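Local atomic coordinates of protease inhibitor SGPI-1 (PDB entry 2XTT), a protein that inhibits serine proteases of the chymotrypsin and trypsin type, presenting to them the exposed binding loop of a small disulfide-braced pacifastin domain. Residues Gln12-Cys17 with Met30-His35. Sequence-based numbering, arbitrary orientation.
Sequences QDCNTC and MGCPPH. Unlike the reference sequence in segment 30-35: M30 (reference Lys).
The side chain of N15 spans the backbone of M30 with both ends of its carboxamide. Its CB leaves the chain with CG anti to the carbonyl carbon (chi1 -75°), and CG sits 3.7 Å from both M30 N and M30 O. Beyond it the amide branches: OD1 accepts from M30 N at 2.9 Å, while ND2 donates to M30 O, also at 2.9 Å, in a nearly straight bond (N-H...O 174°); M30 O lies close to the plane of the N15 amide, while ND2 stands tilted from the carbonyl plane of M30. OD1 also touches M30 CB and hydrogen-bonds T28 OG1, so three polar partners fix the rotation of this buried group. An alanine here would probably leave M30 N and M30 O without these mates and let the backbone at the reactive bond move more freely. M30, which differs from the natural lysine, follows R29 across that bond, in the inhibitory loop of this pacifastin domain; the loop runs on from strand 25-28 and is pinned to the turn before strand 15-19. The pin is the C14–C32 disulfide (chi3 -83°), one of the three of the domain. C14 SG also approaches G31 O, at 3.3 Å. D13, in the type II' turn from Q12 to N15, extends its carboxylate over C32, OD2 coming 3.2 Å from C32 CB. Two waters then complete the link to P33: one donates to D13 OD1, the other to D13 OD2 at 2.6 Å, and both donate to P33 O.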
# COMPACT_ATOMS: atom_id res chain seq x y z
N GLN A 12 -4.47 -16.56 3.69
CA GLN A 12 -4.61 -16.27 5.12
C GLN A 12 -5.71 -15.24 5.19
O GLN A 12 -5.56 -14.08 4.80
CB GLN A 12 -3.35 -15.80 5.80
CG GLN A 12 -2.38 -16.95 5.92
CD GLN A 12 -1.27 -16.59 6.84
OE1 GLN A 12 -0.62 -15.58 6.71
NE2 GLN A 12 -1.00 -17.48 7.76
N ASP A 13 -6.81 -15.75 5.65
CA ASP A 13 -8.05 -14.94 5.64
C ASP A 13 -8.29 -14.59 4.20
O ASP A 13 -8.38 -15.44 3.35
CB ASP A 13 -8.06 -13.84 6.68
CG ASP A 13 -9.43 -13.28 6.95
OD1 ASP A 13 -10.47 -13.63 6.30
OD2 ASP A 13 -9.48 -12.37 7.80
N CYS A 14 -8.39 -13.30 3.88
CA CYS A 14 -8.66 -12.89 2.53
C CYS A 14 -7.43 -12.56 1.69
O CYS A 14 -7.57 -12.23 0.51
CB CYS A 14 -9.61 -11.68 2.55
SG CYS A 14 -8.88 -10.10 2.98
N ASN A 15 -6.22 -12.65 2.27
CA ASN A 15 -5.02 -12.39 1.48
C ASN A 15 -4.49 -13.66 0.85
O ASN A 15 -4.45 -14.72 1.50
CB ASN A 15 -3.90 -11.81 2.36
CG ASN A 15 -4.21 -10.34 2.69
OD1 ASN A 15 -4.15 -9.52 1.76
ND2 ASN A 15 -4.55 -10.04 3.90
N THR A 16 -4.06 -13.50 -0.37
CA THR A 16 -3.37 -14.57 -1.07
C THR A 16 -1.89 -14.58 -0.70
O THR A 16 -1.26 -13.55 -0.50
CB THR A 16 -3.54 -14.46 -2.56
OG1 THR A 16 -2.93 -13.17 -2.97
CG2 THR A 16 -5.01 -14.43 -2.92
N CYS A 17 -1.35 -15.80 -0.64
CA CYS A 17 0.02 -16.07 -0.24
C CYS A 17 0.65 -17.02 -1.29
O CYS A 17 -0.01 -17.89 -1.84
CB CYS A 17 0.11 -16.69 1.15
SG CYS A 17 -0.80 -15.80 2.44
N MET A 30 -3.79 -6.72 2.48
CA MET A 30 -5.11 -6.12 2.65
C MET A 30 -5.77 -6.44 3.96
O MET A 30 -5.43 -7.41 4.64
CB MET A 30 -6.06 -6.88 1.71
CG MET A 30 -5.74 -6.74 0.27
SD MET A 30 -7.05 -7.42 -0.73
CE MET A 30 -7.21 -9.12 -0.45
N GLY A 31 -6.74 -5.61 4.30
CA GLY A 31 -7.72 -5.95 5.37
C GLY A 31 -8.83 -6.77 4.87
O GLY A 31 -9.10 -6.86 3.64
N CYS A 32 -9.53 -7.45 5.79
CA CYS A 32 -10.49 -8.47 5.45
C CYS A 32 -11.82 -8.28 6.18
O CYS A 32 -11.87 -7.58 7.20
CB CYS A 32 -9.91 -9.87 5.80
SG CYS A 32 -8.38 -10.24 4.94
N PRO A 33 -12.88 -8.92 5.70
CA PRO A 33 -14.17 -8.77 6.41
C PRO A 33 -14.06 -9.21 7.83
O PRO A 33 -13.30 -10.16 8.13
CB PRO A 33 -15.09 -9.72 5.64
CG PRO A 33 -14.51 -9.77 4.24
CD PRO A 33 -13.03 -9.72 4.48
N PRO A 34 -14.82 -8.59 8.73
CA PRO A 34 -14.87 -9.09 10.08
C PRO A 34 -15.24 -10.57 10.19
O PRO A 34 -16.09 -11.03 9.38
CB PRO A 34 -16.05 -8.22 10.66
CG PRO A 34 -15.73 -6.89 10.01
CD PRO A 34 -15.67 -7.39 8.57
N HIS A 35 -14.73 -11.25 11.22
CA HIS A 35 -15.11 -12.66 11.43
C HIS A 35 -16.54 -12.73 11.99
O HIS A 35 -17.08 -11.75 12.50
CB HIS A 35 -14.12 -13.40 12.31
O HOH W 1 -12.89 -12.40 6.52
O HOH W 2 -10.99 -10.95 9.35